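Local coordinates for retropepsin-like aspartic endopeptidase domain-containing protein (Legionella pneumophila subsp. pneumophila str. Philadelphia 1, PDB 2PMA) that is of unknown function but belongs to a putative zinc protease family related to retropepsin-like aspartic peptidases, which suggests a role as a peptidase, at residues V8-L13 with L139-K144; S21-T26 with F117-L122; P47-T52 with G64-K69. One frame throughout, in Å; residues are numbered along the deposited sequence. Where two conformers were deposited one is given.

Interaction 1 of 3, residues V8-L13 with L139-K144; sequences VEKATL and LTFTTK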
# COMPACT_ATOMS: atom_id res chain seq x y z
N VAL A 8 9.97 0.89 -9.43
CA VAL A 8 9.20 2.00 -8.86
C VAL A 8 8.11 2.31 -9.84
O VAL A 8 8.36 2.37 -11.04
CB VAL A 8 10.03 3.29 -8.65
CG1 VAL A 8 9.17 4.34 -7.95
CG2 VAL A 8 11.26 3.02 -7.85
N GLU A 9 6.89 2.50 -9.34
CA GLU A 9 5.74 2.83 -10.18
C GLU A 9 4.89 3.84 -9.44
O GLU A 9 4.91 3.87 -8.22
CB GLU A 9 4.86 1.58 -10.43
CG GLU A 9 5.52 0.47 -11.31
CD GLU A 9 5.68 0.88 -12.77
OE1 GLU A 9 5.09 1.90 -13.20
OE2 GLU A 9 6.40 0.18 -13.51
N LYS A 10 4.08 4.61 -10.16
CA LYS A 10 3.08 5.42 -9.45
C LYS A 10 1.88 4.52 -9.23
O LYS A 10 1.50 3.74 -10.13
CB LYS A 10 2.69 6.65 -10.29
CG LYS A 10 3.79 7.72 -10.40
CD LYS A 10 4.19 8.32 -9.05
CE LYS A 10 5.05 9.60 -9.27
NZ LYS A 10 5.41 10.11 -7.91
N ALA A 11 1.30 4.57 -8.04
CA ALA A 11 0.13 3.76 -7.69
C ALA A 11 -0.85 4.74 -7.05
O ALA A 11 -0.43 5.69 -6.39
CB ALA A 11 0.48 2.69 -6.67
N THR A 12 -2.14 4.51 -7.23
CA THR A 12 -3.11 5.47 -6.73
C THR A 12 -3.98 4.81 -5.67
O THR A 12 -4.52 3.74 -5.90
CB THR A 12 -3.98 6.02 -7.87
OG1 THR A 12 -3.15 6.67 -8.83
CG2 THR A 12 -5.02 7.03 -7.28
N LEU A 13 -4.09 5.45 -4.49
CA LEU A 13 -4.99 5.00 -3.43
C LEU A 13 -6.31 5.67 -3.78
O LEU A 13 -6.56 6.81 -3.40
CB LEU A 13 -4.49 5.44 -2.04
CG LEU A 13 -3.29 4.66 -1.48
CD1 LEU A 13 -2.11 4.66 -2.44
CD2 LEU A 13 -2.82 5.16 -0.11
N LEU A 139 13.87 -0.90 -14.97
CA LEU A 139 12.84 0.07 -15.43
C LEU A 139 12.18 0.80 -14.27
O LEU A 139 12.15 0.28 -13.16
CB LEU A 139 11.74 -0.66 -16.22
CG LEU A 139 12.19 -1.57 -17.37
CD1 LEU A 139 10.94 -2.20 -17.98
CD2 LEU A 139 12.95 -0.74 -18.39
N THR A 140 11.66 2.00 -14.52
CA THR A 140 10.79 2.67 -13.54
C THR A 140 9.64 3.32 -14.30
O THR A 140 9.81 3.69 -15.50
CB THR A 140 11.55 3.78 -12.76
OG1 THR A 140 12.12 4.68 -13.71
CG2 THR A 140 12.70 3.19 -11.91
N PHE A 141 8.49 3.43 -13.63
CA PHE A 141 7.34 4.18 -14.14
C PHE A 141 6.90 3.68 -15.52
O PHE A 141 6.69 4.48 -16.44
CB PHE A 141 7.66 5.67 -14.15
CG PHE A 141 8.03 6.18 -12.81
CD1 PHE A 141 9.31 6.65 -12.56
CD2 PHE A 141 7.10 6.16 -11.77
CE1 PHE A 141 9.65 7.10 -11.29
CE2 PHE A 141 7.42 6.64 -10.50
CZ PHE A 141 8.71 7.10 -10.27
N THR A 142 6.74 2.37 -15.64
CA THR A 142 6.30 1.77 -16.90
C THR A 142 4.83 2.07 -17.20
O THR A 142 4.41 1.98 -18.37
CB THR A 142 6.42 0.26 -16.90
OG1 THR A 142 5.54 -0.28 -15.91
CG2 THR A 142 7.86 -0.20 -16.67
N THR A 143 4.04 2.38 -16.16
CA THR A 143 2.62 2.65 -16.33
C THR A 143 2.47 4.02 -17.01
O THR A 143 1.38 4.41 -17.42
CB THR A 143 1.81 2.54 -15.01
OG1 THR A 143 2.37 3.42 -14.03
CG2 THR A 143 1.86 1.10 -14.46
N LYS A 144 3.61 4.71 -17.07
CA LYS A 144 3.97 5.80 -18.02
C LYS A 144 3.92 7.21 -17.46
O LYS A 144 4.42 7.45 -16.35
CB LYS A 144 3.29 5.65 -19.39
CG LYS A 144 4.09 4.73 -20.30
CD LYS A 144 3.31 4.25 -21.51
CE LYS A 144 3.94 2.99 -22.08
NZ LYS A 144 3.34 2.59 -23.39
O HOH W 1 -0.04 3.52 -12.13
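E9 turns its carboxylate into the turn formed by F141 to K144 and grips it from strand 8-13. Its CB points away from the turn, but the side chain folds back: CG lies anti to the carbonyl carbon, and a bend at chi2 (-70°) swings CD round to T142, 3.4 Å from T142 OG1. At the tip, OE2 accepts the hydroxyl of T142 at 2.6 Å from T142 OG1, a donor lying above the carboxylate plane. T142 N also donates to OE2, from the syn side, and G6 N is a further donor. The other oxygen, E9 OE1, takes T143 N at 3.2 Å, again on the syn side. Glutamate suits the place because two acceptor oxygens on a stem long enough to fold back can take the amides of the two central residues of a type I turn. Backbone pairing is slight: F141 N donates to V8 O at 2.8 Å, nearly straight at 173°. Beyond it the F141 ring lies beside V8, with CZ 3.6 Å from V8 CG1, while the methylenes of K10 run past CE2. A water bridges K10 O and T143 OG1. The strand itself lies between strands 18-24 and 90-100: E9 packs on L24 and L100, and T143 also touches L100, so the C-terminal loop lies against the start of an inner strand of the main sheet.

Interaction 2 of 3, residues S21-T26 with F117-L122; sequences SAKLDT and FLYPLL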
# COMPACT_ATOMS: atom_id res chain seq x y z
N SER A 21 4.50 7.39 -5.18
CA SER A 21 5.56 6.48 -5.70
C SER A 21 5.58 5.22 -4.85
O SER A 21 5.57 5.29 -3.61
CB SER A 21 6.93 7.17 -5.63
OG SER A 21 7.00 8.08 -6.67
N ALA A 22 5.55 4.06 -5.49
CA ALA A 22 5.51 2.79 -4.78
C ALA A 22 6.73 2.00 -5.24
O ALA A 22 7.06 2.00 -6.42
CB ALA A 22 4.22 2.02 -5.14
N LYS A 23 7.42 1.36 -4.30
CA LYS A 23 8.49 0.45 -4.67
C LYS A 23 7.92 -0.95 -4.76
O LYS A 23 7.19 -1.39 -3.87
CB LYS A 23 9.64 0.51 -3.66
CG LYS A 23 10.83 -0.37 -4.06
CD LYS A 23 12.10 0.02 -3.35
CE LYS A 23 12.03 -0.42 -1.89
NZ LYS A 23 13.42 -0.30 -1.28
N LEU A 24 8.24 -1.65 -5.84
CA LEU A 24 7.79 -3.05 -6.01
C LEU A 24 8.98 -3.92 -5.59
O LEU A 24 10.04 -3.90 -6.23
CB LEU A 24 7.38 -3.30 -7.46
CG LEU A 24 5.98 -2.83 -7.87
CD1 LEU A 24 5.85 -1.32 -7.77
CD2 LEU A 24 5.66 -3.29 -9.32
N ASP A 25 8.78 -4.65 -4.49
CA ASP A 25 9.85 -5.24 -3.72
C ASP A 25 9.62 -6.75 -3.64
O ASP A 25 8.86 -7.22 -2.80
CB ASP A 25 9.83 -4.64 -2.30
CG ASP A 25 10.98 -5.12 -1.42
OD1 ASP A 25 11.71 -6.05 -1.79
OD2 ASP A 25 11.18 -4.53 -0.34
N THR A 26 10.31 -7.51 -4.48
CA THR A 26 10.09 -8.96 -4.52
C THR A 26 10.74 -9.67 -3.30
O THR A 26 10.47 -10.84 -3.06
CB THR A 26 10.60 -9.58 -5.83
OG1 THR A 26 12.00 -9.29 -5.94
CG2 THR A 26 9.87 -8.95 -7.04
N PHE A 117 12.39 6.94 4.90
CA PHE A 117 12.13 6.07 3.74
C PHE A 117 12.20 6.92 2.49
O PHE A 117 12.07 8.15 2.57
CB PHE A 117 10.73 5.44 3.84
CG PHE A 117 9.61 6.46 4.00
CD1 PHE A 117 9.05 6.70 5.26
CD2 PHE A 117 9.12 7.17 2.90
CE1 PHE A 117 8.03 7.62 5.41
CE2 PHE A 117 8.11 8.11 3.04
CZ PHE A 117 7.55 8.33 4.30
N LEU A 118 12.36 6.28 1.34
CA LEU A 118 12.29 7.03 0.08
C LEU A 118 10.88 7.01 -0.53
O LEU A 118 10.45 8.03 -1.09
CB LEU A 118 13.32 6.49 -0.92
CG LEU A 118 14.01 7.50 -1.84
CD1 LEU A 118 14.97 6.78 -2.78
CD2 LEU A 118 13.03 8.39 -2.64
N TYR A 119 10.20 5.86 -0.41
CA TYR A 119 8.90 5.56 -1.04
C TYR A 119 7.85 5.26 0.03
O TYR A 119 8.04 4.37 0.87
CB TYR A 119 9.03 4.33 -1.95
CG TYR A 119 10.13 4.51 -2.96
CD1 TYR A 119 11.36 3.88 -2.80
CD2 TYR A 119 9.97 5.39 -4.02
CE1 TYR A 119 12.39 4.07 -3.73
CE2 TYR A 119 10.99 5.60 -4.94
CZ TYR A 119 12.18 4.93 -4.79
OH TYR A 119 13.18 5.17 -5.70
N PRO A 120 6.76 6.04 0.03
CA PRO A 120 5.73 5.91 1.07
C PRO A 120 4.95 4.60 1.02
O PRO A 120 4.33 4.23 2.02
CB PRO A 120 4.80 7.13 0.79
CG PRO A 120 5.00 7.43 -0.61
CD PRO A 120 6.44 7.10 -0.94
N LEU A 121 4.96 3.91 -0.13
CA LEU A 121 4.17 2.68 -0.31
C LEU A 121 5.14 1.61 -0.83
O LEU A 121 5.92 1.88 -1.74
CB LEU A 121 3.05 2.91 -1.35
CG LEU A 121 2.17 1.70 -1.72
CD1 LEU A 121 1.50 1.06 -0.49
CD2 LEU A 121 1.10 2.09 -2.79
N LEU A 122 5.11 0.43 -0.23
CA LEU A 122 5.93 -0.68 -0.73
C LEU A 122 4.94 -1.79 -1.08
O LEU A 122 4.09 -2.15 -0.26
CB LEU A 122 6.88 -1.10 0.37
CG LEU A 122 7.94 -2.17 0.10
CD1 LEU A 122 9.04 -2.01 1.15
CD2 LEU A 122 7.32 -3.58 0.15
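A22 and L121 form the first pair of a short parallel bridge between strands 18-24 and 121-123, followed by K23 with L122. K23 N donates to L121 O at 3.0 Å, 154° at the hydrogen, and the same oxygen receives a CA-H contact from A22 CA at 3.2 Å. A22 and L121 direct their side chains to one face of the sheet, where A22 CB lies 3.9 Å from L121 CD2; a small methyl next to a branched chain fills this buried layer. On the other face, L122 meets D25. Chi1 of -175° sets L122 CG anti to the backbone N, and the branch beyond it slants across D25, L122 CD2 3.7 Å from D25 CB and CD1 near D25 OD2. Y119, shortly before the strand, packs on S21 and K23. S21 CB lies in the plane of its ring at the edge, 3.9 Å from Y119 CD2, and the aliphatic part of K23 crosses the side chain at about a right angle, CB and CD near CD1. A broad flat ring suits the place, since it meets S21 CB and the K23 methylenes together. P120 CD packs 3.3 Å from S21 O; L121 N, the donor the register would offer, stays 3.8 Å away, and this buried carbonyl has no hydrogen-bond partner in the model.

Farther out, S21 OG is bonded to K10 NZ, V8 packs on Y119 and A11 lies against A22 and L121. G27 N donates to D25 OD1, and backbone bonds of K23 and D25 with L123 carry the pairing onward. D25, T26 and G27 spell the Asp-Thr-Gly signature of retropepsin-like aspartic peptidases, so the strand leading into D25 and its parallel neighbour are consistent with the active-site framework of that fold.

Interaction 3 of 3, residues P47-T52 with G64-K69; sequences PYLRFT and GEYVGK. With FMT (formic acid), chain F.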
# COMPACT_ATOMS: atom_id res chain seq x y z
N PRO A 47 -14.54 -4.40 12.39
CA PRO A 47 -13.50 -3.43 12.71
C PRO A 47 -12.89 -2.81 11.45
O PRO A 47 -12.58 -3.51 10.47
CB PRO A 47 -12.45 -4.24 13.48
CG PRO A 47 -12.59 -5.62 12.99
CD PRO A 47 -14.07 -5.79 12.61
N TYR A 48 -12.73 -1.49 11.53
CA TYR A 48 -12.05 -0.72 10.50
C TYR A 48 -11.02 0.08 11.27
O TYR A 48 -11.22 0.38 12.48
CB TYR A 48 -13.04 0.28 9.84
CG TYR A 48 -13.86 -0.35 8.75
CD1 TYR A 48 -13.61 -0.07 7.41
CD2 TYR A 48 -14.89 -1.27 9.06
CE1 TYR A 48 -14.36 -0.66 6.38
CE2 TYR A 48 -15.63 -1.88 8.04
CZ TYR A 48 -15.36 -1.56 6.71
OH TYR A 48 -16.10 -2.17 5.71
N LEU A 49 -9.95 0.47 10.56
CA LEU A 49 -9.05 1.49 11.09
C LEU A 49 -9.18 2.76 10.25
O LEU A 49 -9.28 2.69 9.01
CB LEU A 49 -7.60 1.00 11.02
CG LEU A 49 -7.25 -0.25 11.83
CD1 LEU A 49 -5.77 -0.41 11.75
CD2 LEU A 49 -7.67 -0.08 13.32
N ARG A 50 -9.25 3.89 10.93
CA ARG A 50 -9.12 5.20 10.27
C ARG A 50 -7.67 5.58 10.43
O ARG A 50 -7.08 5.40 11.51
CB ARG A 50 -10.01 6.22 10.96
CG ARG A 50 -10.02 7.60 10.33
CD ARG A 50 -10.89 8.56 11.19
NE ARG A 50 -12.31 8.18 11.10
CZ ARG A 50 -13.20 8.26 12.09
NH1 ARG A 50 -12.84 8.71 13.30
NH2 ARG A 50 -14.46 7.89 11.88
N PHE A 51 -7.07 6.11 9.37
CA PHE A 51 -5.68 6.48 9.43
C PHE A 51 -5.38 7.60 8.45
O PHE A 51 -6.14 7.82 7.47
CB PHE A 51 -4.78 5.24 9.14
CG PHE A 51 -5.01 4.60 7.78
CD1 PHE A 51 -6.00 3.61 7.58
CD2 PHE A 51 -4.20 4.97 6.69
CE1 PHE A 51 -6.20 3.01 6.34
CE2 PHE A 51 -4.39 4.40 5.44
CZ PHE A 51 -5.38 3.39 5.24
N THR A 52 -4.28 8.28 8.72
CA THR A 52 -3.83 9.38 7.85
C THR A 52 -2.60 8.94 7.08
O THR A 52 -1.61 8.40 7.67
CB THR A 52 -3.62 10.63 8.74
OG1 THR A 52 -4.91 11.00 9.24
CG2 THR A 52 -3.02 11.82 7.97
N GLY A 64 -10.07 1.63 6.39
CA GLY A 64 -9.87 0.32 5.75
C GLY A 64 -10.27 -0.78 6.71
O GLY A 64 -10.11 -0.64 7.91
N GLU A 65 -10.78 -1.88 6.16
CA GLU A 65 -11.15 -3.04 6.96
C GLU A 65 -9.91 -3.52 7.70
O GLU A 65 -8.87 -3.67 7.09
CB GLU A 65 -11.65 -4.15 6.04
CG GLU A 65 -13.00 -3.83 5.43
CD GLU A 65 -13.34 -4.83 4.34
OE1 GLU A 65 -13.30 -4.44 3.17
OE2 GLU A 65 -13.56 -6.00 4.70
N TYR A 66 -10.05 -3.82 8.99
CA TYR A 66 -8.92 -4.20 9.85
C TYR A 66 -8.90 -5.72 9.83
O TYR A 66 -9.81 -6.39 10.39
CB TYR A 66 -9.18 -3.68 11.27
CG TYR A 66 -8.04 -3.79 12.29
CD1 TYR A 66 -8.26 -3.36 13.62
CD2 TYR A 66 -6.79 -4.30 11.96
CE1 TYR A 66 -7.21 -3.43 14.60
CE2 TYR A 66 -5.74 -4.41 12.94
CZ TYR A 66 -5.98 -3.96 14.24
OH TYR A 66 -4.96 -4.03 15.18
N VAL A 67 -7.88 -6.28 9.17
CA VAL A 67 -7.91 -7.72 8.90
C VAL A 67 -6.89 -8.55 9.66
O VAL A 67 -6.90 -9.79 9.57
CB VAL A 67 -7.91 -8.04 7.38
CG1 VAL A 67 -9.15 -7.43 6.70
CG2 VAL A 67 -6.62 -7.54 6.69
N GLY A 68 -6.02 -7.90 10.43
CA GLY A 68 -5.08 -8.69 11.25
C GLY A 68 -3.92 -7.84 11.71
O GLY A 68 -3.90 -6.65 11.50
N LYS A 69 -2.95 -8.48 12.37
CA LYS A 69 -1.73 -7.81 12.77
C LYS A 69 -0.61 -8.70 12.32
O LYS A 69 -0.77 -9.94 12.23
CB LYS A 69 -1.66 -7.68 14.28
CG LYS A 69 -2.40 -6.56 14.87
CD LYS A 69 -2.24 -6.63 16.38
CE LYS A 69 -3.01 -5.55 17.10
NZ LYS A 69 -2.92 -5.77 18.59
C FMT F . -11.81 -1.33 2.13
O1 FMT F . -12.39 -2.14 1.33
O2 FMT F . -11.34 -1.62 3.26
O HOH W 2 -12.42 -6.19 9.37
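Y48 pairs with E65 as a non-hydrogen-bonded pair and L49 with G64 as a hydrogen-bonded one, on strand segments whose directions differ by 118°, well short of antiparallel. Strands 46-55 and 58-71 form a beta hairpin, strongly twisted here. L49 N donates to G64 O and G64 N to L49 O, both at 2.9 Å. Beyond the Y48–E65 pair, Y66 N donates to P47 O, from above the carbonyl plane, and a water joins P47 O to Y66 O.

The Y66 ring receives L49 over one face, CG standing 3.9 Å from the ring centroid in a CH-pi contact. L49 CD2 presses closer, 3.3 Å from Y66 CD1, while P47 CB rests 4.0 Å from Y66 CB. Chi1 of Y66 (-172°) puts CG anti to the backbone N, where L49 meets the ring. A branched leucine suits this place: its two methyls spread over the same face, L49 CD2 toward Y66 CD1 and CE1, L49 CD1 toward Y66 CD2. L49 also packs on P92, V94 and L111. On the side of G64 where a CB would point, the F51 ring lies close instead, F51 CE1 4.1 Å from G64 N.

Y48 and E65 lie side by side, E65 CA over one face of the Y48 ring and E65 CG 3.5 Å from Y48 CZ. The E65 amide faces away from the backbone of P47 and Y48, as expected in a non-hydrogen-bonded pair, and meets a formic acid, probably from crystallisation: E65 N donates to its O2 at 3.0 Å, nearly straight at 169°.

How the interactions relate
All three contacts reach the same curled mixed sheet. Interactions 1 and 2 are neighbours, their centres 10 Å apart, because strands 8-13 and 18-24 follow each other in the chain and pair in the sheet; E9 O with A22 N is a probable hydrogen bond that ties them directly. Interaction 3 lies across the centre of the chain, about 25 Å from interaction 1 and 20 Å from interaction 2, centre to centre. In sequence each contact falls between the halves of the next: interaction 3 within interaction 2, and 2 within 1. The two ends of the chain are thus closed together beside the Asp-Thr-Gly strand, with the hairpin bridging strands 31-43 and 90-100 on the far side.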